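PDB 2B0V: NUDIX hydrolase from Nitrosomonas europaea, which probably hydrolyses phosphate-linked compounds such as nucleoside di- and triphosphates and thiamine diphosphate, as a magnesium-dependent member of the Nudix family. Local coordinates for residues Leu65-Tyr73 with Asp135-Ile146; Asp19-Ile27 with Ile33-His41. All blocks are in the same frame, centred on the assembly; numbering follows the deposited sequence.

Contact 1 (Leu65-Tyr73 with Asp135-Ile146)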
loop_
_atom_site.group_PDB
_atom_site.type_symbol
_atom_site.label_atom_id
_atom_site.label_comp_id
_atom_site.label_asym_id
_atom_site.label_seq_id
_atom_site.Cartn_x
_atom_site.Cartn_y
_atom_site.Cartn_z
ATOM N N LEU A 65 -0.006 11.907 3.441
ATOM C CA LEU A 65 1.221 12.578 3.849
ATOM C C LEU A 65 2.218 11.527 4.340
ATOM O O LEU A 65 2.102 11.050 5.465
ATOM C CB LEU A 65 0.902 13.554 4.991
ATOM C CG LEU A 65 1.912 14.638 5.356
ATOM C CD1 LEU A 65 1.888 15.766 4.330
ATOM C CD2 LEU A 65 1.550 15.209 6.741
ATOM N N PRO A 66 3.178 11.139 3.485
ATOM C CA PRO A 66 4.127 10.113 3.943
ATOM C C PRO A 66 4.988 10.644 5.071
ATOM O O PRO A 66 5.336 11.863 5.105
ATOM C CB PRO A 66 4.972 9.773 2.689
ATOM C CG PRO A 66 4.203 10.397 1.532
ATOM C CD PRO A 66 3.454 11.594 2.109
ATOM N N GLU A 67 5.294 9.763 6.014
ATOM C CA GLU A 67 6.111 10.163 7.168
ATOM C C GLU A 67 7.434 9.382 7.278
ATOM O O GLU A 67 8.464 9.954 7.611
ATOM C CB GLU A 67 5.301 10.025 8.441
ATOM C CG GLU A 67 4.050 10.959 8.433
ATOM C CD GLU A 67 3.189 10.813 9.674
ATOM O OE1 GLU A 67 2.754 9.690 10.005
ATOM O OE2 GLU A 67 2.917 11.846 10.314
ATOM N N VAL A 68 7.349 8.052 7.109
ATOM C CA VAL A 68 8.502 7.121 7.226
ATOM C C VAL A 68 8.399 5.991 6.217
ATOM O O VAL A 68 7.292 5.670 5.738
ATOM C CB VAL A 68 8.599 6.462 8.628
ATOM C CG1 VAL A 68 8.909 7.494 9.719
ATOM C CG2 VAL A 68 7.346 5.632 8.981
ATOM N N LEU A 69 9.558 5.386 5.947
ATOM C CA LEU A 69 9.637 4.099 5.267
ATOM C C LEU A 69 9.517 3.045 6.357
ATOM O O LEU A 69 10.155 3.173 7.427
ATOM C CB LEU A 69 10.999 3.993 4.599
ATOM C CG LEU A 69 11.282 2.737 3.814
ATOM C CD1 LEU A 69 10.457 2.781 2.514
ATOM C CD2 LEU A 69 12.810 2.746 3.550
ATOM N N THR A 70 8.734 2.006 6.101
ATOM C CA THR A 70 8.624 0.932 7.088
ATOM C C THR A 70 9.331 -0.352 6.674
ATOM O O THR A 70 9.681 -1.159 7.553
ATOM C CB THR A 70 7.165 0.596 7.453
ATOM O OG1 THR A 70 6.453 0.237 6.261
ATOM C CG2 THR A 70 6.491 1.798 8.109
ATOM N N GLY A 71 9.516 -0.566 5.371
ATOM C CA GLY A 71 10.254 -1.738 4.918
ATOM C C GLY A 71 10.258 -1.840 3.411
ATOM O O GLY A 71 9.448 -1.196 2.743
ATOM N N ILE A 72 11.226 -2.596 2.890
ATOM C CA ILE A 72 11.279 -2.891 1.451
ATOM C C ILE A 72 11.295 -4.396 1.293
ATOM O O ILE A 72 12.170 -5.054 1.846
ATOM C CB ILE A 72 12.570 -2.290 0.855
ATOM C CG1 ILE A 72 12.599 -0.775 1.128
ATOM C CG2 ILE A 72 12.654 -2.589 -0.682
ATOM C CD1 ILE A 72 13.964 -0.103 0.762
ATOM N N TYR A 73 10.321 -4.911 0.556
ATOM C CA TYR A 73 10.094 -6.374 0.502
ATOM C C TYR A 73 10.355 -6.886 -0.875
ATOM O O TYR A 73 9.810 -6.356 -1.839
ATOM C CB TYR A 73 8.620 -6.724 0.922
ATOM C CG TYR A 73 8.295 -6.170 2.301
ATOM C CD1 TYR A 73 8.542 -6.941 3.458
ATOM C CD2 TYR A 73 7.822 -4.864 2.462
ATOM C CE1 TYR A 73 8.279 -6.426 4.735
ATOM C CE2 TYR A 73 7.591 -4.338 3.745
ATOM C CZ TYR A 73 7.843 -5.134 4.869
ATOM O OH TYR A 73 7.624 -4.623 6.122
ATOM N N ASP A 135 5.533 -5.416 10.785
ATOM C CA ASP A 135 6.766 -4.658 10.841
ATOM C C ASP A 135 6.482 -3.235 11.343
ATOM O O ASP A 135 7.204 -2.720 12.196
ATOM C CB ASP A 135 7.438 -4.688 9.474
ATOM C CG ASP A 135 8.005 -6.067 9.138
ATOM O OD1 ASP A 135 8.143 -6.886 10.071
ATOM O OD2 ASP A 135 8.354 -6.325 7.960
ATOM N N TYR A 136 5.397 -2.631 10.865
ATOM C CA TYR A 136 4.991 -1.306 11.315
ATOM C C TYR A 136 4.699 -1.336 12.826
ATOM O O TYR A 136 5.155 -0.455 13.590
ATOM C CB TYR A 136 3.732 -0.865 10.564
ATOM C CG TYR A 136 3.093 0.370 11.151
ATOM C CD1 TYR A 136 3.629 1.636 10.921
ATOM C CD2 TYR A 136 1.952 0.262 11.945
ATOM C CE1 TYR A 136 3.061 2.754 11.471
ATOM C CE2 TYR A 136 1.357 1.397 12.508
ATOM C CZ TYR A 136 1.916 2.637 12.257
ATOM O OH TYR A 136 1.331 3.751 12.824
ATOM N N HIS A 137 3.963 -2.358 13.249
ATOM C CA HIS A 137 3.607 -2.513 14.666
ATOM C C HIS A 137 4.842 -2.750 15.523
ATOM O O HIS A 137 4.889 -2.311 16.679
ATOM C CB HIS A 137 2.606 -3.659 14.866
ATOM C CG HIS A 137 1.996 -3.695 16.235
ATOM N ND1 HIS A 137 0.817 -3.049 16.538
ATOM C CD2 HIS A 137 2.409 -4.287 17.381
ATOM C CE1 HIS A 137 0.519 -3.251 17.813
ATOM N NE2 HIS A 137 1.468 -4.002 18.345
ATOM N N ALA A 138 5.831 -3.442 14.964
ATOM C CA ALA A 138 7.107 -3.718 15.631
ATOM C C ALA A 138 8.016 -2.491 15.732
ATOM O O ALA A 138 9.160 -2.599 16.199
ATOM C CB ALA A 138 7.847 -4.868 14.924
ATOM N N GLY A 139 7.536 -1.329 15.301
ATOM C CA GLY A 139 8.294 -0.099 15.496
ATOM C C GLY A 139 9.306 0.155 14.402
ATOM O O GLY A 139 10.263 0.945 14.576
ATOM N N LYS A 140 9.142 -0.536 13.274
ATOM C CA LYS A 140 10.031 -0.315 12.137
ATOM C C LYS A 140 9.673 1.001 11.435
ATOM O O LYS A 140 8.611 1.136 10.790
ATOM C CB LYS A 140 10.056 -1.511 11.169
ATOM C CG LYS A 140 10.593 -2.825 11.783
ATOM C CD LYS A 140 11.958 -2.660 12.478
ATOM C CE LYS A 140 12.525 -4.000 12.960
ATOM N NZ LYS A 140 14.018 -3.998 13.253
ATOM N N ARG A 141 10.547 1.985 11.612
ATOM C CA ARG A 141 10.347 3.307 11.064
ATOM C C ARG A 141 11.702 3.767 10.583
ATOM O O ARG A 141 12.630 3.845 11.384
ATOM C CB ARG A 141 9.856 4.308 12.129
ATOM C CG ARG A 141 8.718 3.894 13.055
ATOM C CD ARG A 141 7.377 4.153 12.415
ATOM N NE ARG A 141 6.297 3.882 13.360
ATOM C CZ ARG A 141 5.814 2.667 13.600
ATOM N NH1 ARG A 141 6.300 1.624 12.932
ATOM N NH2 ARG A 141 4.830 2.504 14.492
ATOM N N TYR A 142 11.811 4.116 9.300
ATOM C CA TYR A 142 13.091 4.579 8.746
ATOM C C TYR A 142 12.852 5.891 8.008
ATOM O O TYR A 142 11.727 6.138 7.530
ATOM C CB TYR A 142 13.625 3.526 7.789
ATOM C CG TYR A 142 13.718 2.161 8.445
ATOM C CD1 TYR A 142 14.785 1.851 9.312
ATOM C CD2 TYR A 142 12.748 1.172 8.191
ATOM C CE1 TYR A 142 14.885 0.593 9.910
ATOM C CE2 TYR A 142 12.845 -0.120 8.784
ATOM C CZ TYR A 142 13.932 -0.378 9.643
ATOM O OH TYR A 142 14.068 -1.612 10.236
ATOM N N PRO A 143 13.869 6.776 7.965
ATOM C CA PRO A 143 13.678 8.109 7.383
ATOM C C PRO A 143 13.369 8.069 5.905
ATOM O O PRO A 143 13.960 7.256 5.177
ATOM C CB PRO A 143 15.032 8.805 7.633
ATOM C CG PRO A 143 15.630 8.049 8.791
ATOM C CD PRO A 143 15.224 6.616 8.552
ATOM N N LEU A 144 12.470 8.939 5.471
ATOM C CA LEU A 144 12.152 9.025 4.019
ATOM C C LEU A 144 13.389 9.342 3.166
ATOM O O LEU A 144 13.484 8.921 1.989
ATOM C CB LEU A 144 11.125 10.111 3.752
ATOM C CG LEU A 144 9.784 9.799 4.432
ATOM C CD1 LEU A 144 8.884 11.029 4.324
ATOM C CD2 LEU A 144 9.110 8.542 3.813
ATOM N N ASP A 145 14.312 10.081 3.761
ATOM C CA ASP A 145 15.468 10.545 2.987
ATOM C C ASP A 145 16.567 9.491 2.772
ATOM O O ASP A 145 17.640 9.799 2.218
ATOM C CB ASP A 145 15.944 11.928 3.468
ATOM C CG ASP A 145 16.740 11.872 4.713
ATOM O OD1 ASP A 145 16.724 10.841 5.407
ATOM O OD2 ASP A 145 17.428 12.894 4.997
ATOM N N ILE A 146 16.284 8.240 3.167
ATOM C CA ILE A 146 17.031 7.111 2.624
ATOM C C ILE A 146 16.992 7.149 1.085
ATOM O O ILE A 146 18.000 6.808 0.405
ATOM C CB ILE A 146 16.453 5.767 3.120
ATOM C CG1 ILE A 146 16.859 5.567 4.566
ATOM C CG2 ILE A 146 17.078 4.633 2.318
ATOM C CD1 ILE A 146 16.175 4.412 5.291
HETATM O O HOH W 1 11.188 10.462 7.666
#
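Tyr73 OH donates a short hydrogen bond to Asp135 OD2, at 2.6 Å. The carboxylate lies at the edge of the phenol ring, in its plane, and the two flat groups are only 9° from coplanar. OD2 accepts on its anti lone pair, away from OD1. OD2 also lies 3.2 Å from Tyr73 CE1, at the same ring edge. Asp135 stands near the end of helix 128-137, which Gly139 closes in a Schellman motif.

The chain then returns along strand 62-77 and pairs with it briefly. Leu69 N bonds to Tyr142 O (2.8 Å) and Tyr142 N to Leu69 O (2.7 Å), an antiparallel hydrogen-bonded pair. Both side chains lie on one face, CB to CB. In this Nudix fold the pair adds a short, weakly bonded stretch to strand 62-77, which is also paired with strand 82-96. Two classic beta bulges interrupt that second pairing: Glu67 and Val68 face Ser90, and Thr70 and Gly71 face Thr88.

The edge of the Tyr142 ring turns toward Thr70 O, with CE2 3.6 Å from it. Val68 CG2 meets Arg141 CD at 3.7 Å. A bend at chi2 (-85°) folds the Arg141 chain back on its own segment, where the guanidinium sets one face over Tyr136 CE1 and NH1 donates to Lys140 O. The Tyr136 hydroxyl itself bonds to Glu16.

Farther along, Leu144 brings CG to 3.4 Å from Glu67 O and CD2 against the Val68 backbone. It also touches Ile49 of helix 48-60. A water donates to Glu67 O and accepts from Leu144 N, 3.0 Å away.

Contact 2 (Asp19-Ile27 with Ile33-His41)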
loop_
_atom_site.group_PDB
_atom_site.type_symbol
_atom_site.label_atom_id
_atom_site.label_comp_id
_atom_site.label_asym_id
_atom_site.label_seq_id
_atom_site.Cartn_x
_atom_site.Cartn_y
_atom_site.Cartn_z
ATOM N N ASP A 19 -5.487 2.460 16.030
ATOM C CA ASP A 19 -5.410 0.983 16.000
ATOM C C ASP A 19 -6.259 0.345 14.887
ATOM O O ASP A 19 -6.475 -0.858 14.887
ATOM C CB ASP A 19 -5.722 0.363 17.385
ATOM C CG ASP A 19 -4.944 1.036 18.504
ATOM O OD1 ASP A 19 -3.700 1.016 18.458
ATOM O OD2 ASP A 19 -5.574 1.616 19.405
ATOM N N LYS A 20 -6.694 1.155 13.921
ATOM C CA LYS A 20 -7.294 0.638 12.684
ATOM C C LYS A 20 -6.489 1.041 11.459
ATOM O O LYS A 20 -5.808 2.087 11.464
ATOM C CB LYS A 20 -8.714 1.149 12.532
ATOM C CG LYS A 20 -9.610 0.768 13.704
ATOM C CD LYS A 20 -11.027 0.994 13.346
ATOM C CE LYS A 20 -11.970 0.701 14.518
ATOM N NZ LYS A 20 -11.631 1.634 15.631
ATOM N N TYR A 21 -6.554 0.216 10.418
ATOM C CA TYR A 21 -5.759 0.446 9.206
ATOM C C TYR A 21 -6.662 0.661 8.005
ATOM O O TYR A 21 -7.613 -0.083 7.814
ATOM C CB TYR A 21 -4.850 -0.747 8.923
ATOM C CG TYR A 21 -3.830 -0.991 10.005
ATOM C CD1 TYR A 21 -2.558 -0.442 9.904
ATOM C CD2 TYR A 21 -4.139 -1.768 11.123
ATOM C CE1 TYR A 21 -1.596 -0.659 10.902
ATOM C CE2 TYR A 21 -3.190 -2.000 12.130
ATOM C CZ TYR A 21 -1.929 -1.442 12.015
ATOM O OH TYR A 21 -0.999 -1.670 13.009
ATOM N N LEU A 22 -6.336 1.670 7.178
ATOM C CA LEU A 22 -7.060 1.893 5.937
ATOM C C LEU A 22 -6.572 0.911 4.863
ATOM O O LEU A 22 -5.413 1.005 4.395
ATOM C CB LEU A 22 -6.839 3.339 5.423
ATOM C CG LEU A 22 -7.681 3.772 4.222
ATOM C CD1 LEU A 22 -9.198 3.650 4.459
ATOM C CD2 LEU A 22 -7.258 5.223 3.839
ATOM N N LEU A 23 -7.476 0.008 4.449
ATOM C CA LEU A 23 -7.173 -1.034 3.483
ATOM C C LEU A 23 -8.177 -0.987 2.385
ATOM O O LEU A 23 -9.248 -0.362 2.526
ATOM C CB LEU A 23 -7.222 -2.421 4.141
ATOM C CG LEU A 23 -6.231 -2.690 5.291
ATOM C CD1 LEU A 23 -6.473 -4.095 5.949
ATOM C CD2 LEU A 23 -4.734 -2.498 4.858
ATOM N N VAL A 24 -7.887 -1.699 1.314
ATOM C CA VAL A 24 -8.855 -1.788 0.232
ATOM C C VAL A 24 -9.286 -3.226 0.031
ATOM O O VAL A 24 -8.479 -4.139 0.194
ATOM C CB VAL A 24 -8.326 -1.196 -1.108
ATOM C CG1 VAL A 24 -8.087 0.315 -0.986
ATOM C CG2 VAL A 24 -7.078 -1.929 -1.575
ATOM N N GLU A 25 -10.571 -3.422 -0.294
ATOM C CA GLU A 25 -11.026 -4.681 -0.878
ATOM C C GLU A 25 -11.039 -4.470 -2.382
ATOM O O GLU A 25 -11.596 -3.492 -2.884
ATOM C CB GLU A 25 -12.411 -5.061 -0.343
ATOM C CG GLU A 25 -12.330 -5.302 1.158
ATOM C CD GLU A 25 -13.656 -5.671 1.807
ATOM O OE1 GLU A 25 -14.727 -5.267 1.288
ATOM O OE2 GLU A 25 -13.596 -6.392 2.824
ATOM N N GLU A 26 -10.369 -5.366 -3.095
ATOM C CA GLU A 26 -10.112 -5.174 -4.521
ATOM C C GLU A 26 -10.250 -6.502 -5.262
ATOM O O GLU A 26 -10.157 -7.579 -4.666
ATOM C CB GLU A 26 -8.702 -4.599 -4.738
ATOM C CG GLU A 26 -7.586 -5.569 -4.284
ATOM C CD GLU A 26 -6.224 -4.895 -4.263
ATOM O OE1 GLU A 26 -6.183 -3.629 -4.295
ATOM O OE2 GLU A 26 -5.217 -5.640 -4.203
ATOM N N ILE A 27 -10.526 -6.403 -6.554
ATOM C CA ILE A 27 -10.615 -7.596 -7.394
ATOM C C ILE A 27 -9.505 -7.443 -8.436
ATOM O O ILE A 27 -9.701 -6.753 -9.445
ATOM C CB ILE A 27 -11.992 -7.703 -8.053
ATOM C CG1 ILE A 27 -13.081 -7.735 -6.971
ATOM C CG2 ILE A 27 -12.054 -8.929 -8.941
ATOM C CD1 ILE A 27 -14.513 -7.751 -7.514
ATOM N N ILE A 33 -12.618 -11.239 -4.393
ATOM C CA ILE A 33 -12.251 -10.101 -3.567
ATOM C C ILE A 33 -11.040 -10.406 -2.668
ATOM O O ILE A 33 -10.992 -11.422 -1.958
ATOM C CB ILE A 33 -13.443 -9.572 -2.730
ATOM C CG1 ILE A 33 -14.584 -9.123 -3.655
ATOM C CG2 ILE A 33 -13.051 -8.363 -1.834
ATOM C CD1 ILE A 33 -15.900 -8.732 -2.925
ATOM N N LYS A 34 -10.079 -9.474 -2.689
ATOM C CA LYS A 34 -8.874 -9.595 -1.893
ATOM C C LYS A 34 -8.731 -8.344 -1.037
ATOM O O LYS A 34 -9.214 -7.266 -1.419
ATOM C CB LYS A 34 -7.627 -9.748 -2.785
ATOM C CG LYS A 34 -7.635 -10.981 -3.719
ATOM C CD LYS A 34 -7.645 -12.298 -2.917
ATOM C CE LYS A 34 -7.750 -13.494 -3.850
ATOM N NZ LYS A 34 -7.680 -14.795 -3.092
ATOM N N LEU A 35 -8.112 -8.492 0.117
ATOM C CA LEU A 35 -7.761 -7.353 0.991
ATOM C C LEU A 35 -6.281 -6.964 0.803
ATOM O O LEU A 35 -5.394 -7.826 0.715
ATOM C CB LEU A 35 -7.974 -7.789 2.440
ATOM C CG LEU A 35 -7.952 -6.694 3.494
ATOM C CD1 LEU A 35 -9.168 -5.773 3.303
ATOM C CD2 LEU A 35 -7.930 -7.353 4.904
ATOM N N ASN A 36 -6.006 -5.663 0.797
ATOM C CA ASN A 36 -4.636 -5.209 0.549
ATOM C C ASN A 36 -4.442 -3.804 1.115
ATOM O O ASN A 36 -5.410 -3.078 1.354
ATOM C CB ASN A 36 -4.363 -5.196 -0.973
ATOM C CG ASN A 36 -2.864 -5.171 -1.347
ATOM O OD1 ASN A 36 -1.980 -5.282 -0.512
ATOM N ND2 ASN A 36 -2.604 -5.073 -2.654
ATOM N N GLN A 37 -3.201 -3.396 1.356
ATOM C CA GLN A 37 -2.942 -1.958 1.527
ATOM C C GLN A 37 -3.256 -1.224 0.208
ATOM O O GLN A 37 -3.198 -1.852 -0.859
ATOM C CB GLN A 37 -1.461 -1.727 1.840
ATOM C CG GLN A 37 -1.052 -1.961 3.273
ATOM C CD GLN A 37 -0.866 -3.468 3.551
ATOM O OE1 GLN A 37 -0.530 -4.263 2.645
ATOM N NE2 GLN A 37 -1.022 -3.840 4.812
ATOM N N PRO A 38 -3.521 0.097 0.270
ATOM C CA PRO A 38 -3.473 0.916 -0.937
ATOM C C PRO A 38 -2.072 0.750 -1.534
ATOM O O PRO A 38 -1.077 0.907 -0.817
ATOM C CB PRO A 38 -3.615 2.349 -0.379
ATOM C CG PRO A 38 -4.428 2.166 0.821
ATOM C CD PRO A 38 -3.785 0.910 1.465
ATOM N N ALA A 39 -1.973 0.348 -2.797
ATOM C CA ALA A 39 -0.664 -0.117 -3.320
ATOM C C ALA A 39 -0.742 -0.138 -4.810
ATOM O O ALA A 39 -1.821 -0.121 -5.354
ATOM C CB ALA A 39 -0.341 -1.558 -2.847
ATOM N N GLY A 40 0.398 -0.162 -5.468
ATOM C CA GLY A 40 0.423 -0.312 -6.926
ATOM C C GLY A 40 1.812 -0.170 -7.496
ATOM O O GLY A 40 2.781 -0.000 -6.758
ATOM N N HIS A 41 1.896 -0.224 -8.820
ATOM C CA HIS A 41 3.181 -0.194 -9.484
ATOM C C HIS A 41 3.725 1.220 -9.630
ATOM O O HIS A 41 2.971 2.144 -9.945
ATOM C CB HIS A 41 3.020 -0.771 -10.876
ATOM C CG HIS A 41 2.950 -2.260 -10.900
ATOM N ND1 HIS A 41 1.958 -2.969 -10.257
ATOM C CD2 HIS A 41 3.746 -3.178 -11.495
ATOM C CE1 HIS A 41 2.141 -4.261 -10.458
ATOM N NE2 HIS A 41 3.221 -4.414 -11.203
#
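Glu26 and Asn36 meet on one face of the beta hairpin formed by strands 20-26 and 34-36, part of the Nudix fold. Their flat ends are nearly perpendicular, with carboxylate and amide planes 83° apart. Asn36 ND2 donates to Glu26 OE2 at 3.1 Å. The oxygen lies near the amide plane, but the donor reaches it on the syn side, 28° out of the carboxylate plane. Glu26 places CG between its backbone N and carbonyl carbon (chi1 64°) and runs extended from there, which carries OE2 across to the neighbouring strand. OE2 also forms a salt bridge with Arg125, while Asn36 OD1 accepts from Arg86. With an alanine here in place of Glu26, Asn36 ND2 would probably lose this acceptor and Arg125 this carboxylate.

The backbone beneath is regular. Val24 pairs with Asn36, and Glu26 with Lys34, each through two hydrogen bonds; Val24 N to Asn36 O is the straightest, at 2.8 Å.

Glu25 and Leu35 point to the other face. Leu35 crosses Leu23 at about a right angle, with its CD2 3.7 Å from Leu23 CD1. Its other branch, CD1, meets Glu25 CG at 3.8 Å. Ile33 CG2 touches Glu25 CB at 3.7 Å. The Glu25 carboxylate forms a salt bridge with Arg108, of the strand 106-113 that pairs with strand 20-26.

Near the turn, Ile27 CG1 and Ile33 CG1 touch at 3.9 Å. Where the second segment leaves the hairpin, the Pro38 ring sets CD 3.4 Å from Leu22 O.

How the contacts relate
Contact 2 is mostly buried, whereas contact 1 lies at the surface. Their centres are about 18 Å apart, and both reach the same mixed sheet. Contact 2 joins chain neighbours in a hairpin and comes first in the sequence. Contact 1 brings a late segment back to strand 62-77. Backbone pairing is more extensive in contact 2, with four bonds against two. Its buried polar side chains have arginine partners. Contact 1 relies more on apolar branches over backbone atoms, one tyrosine-carboxylate bond and a bridging water. The two also touch directly: Tyr136 CD2 of contact 1 packs 3.7 Å from Tyr21 OH of contact 2. Helix 128-137 ends within contact 1 and packs on Tyr21, Asn36 and Gln37 of contact 2.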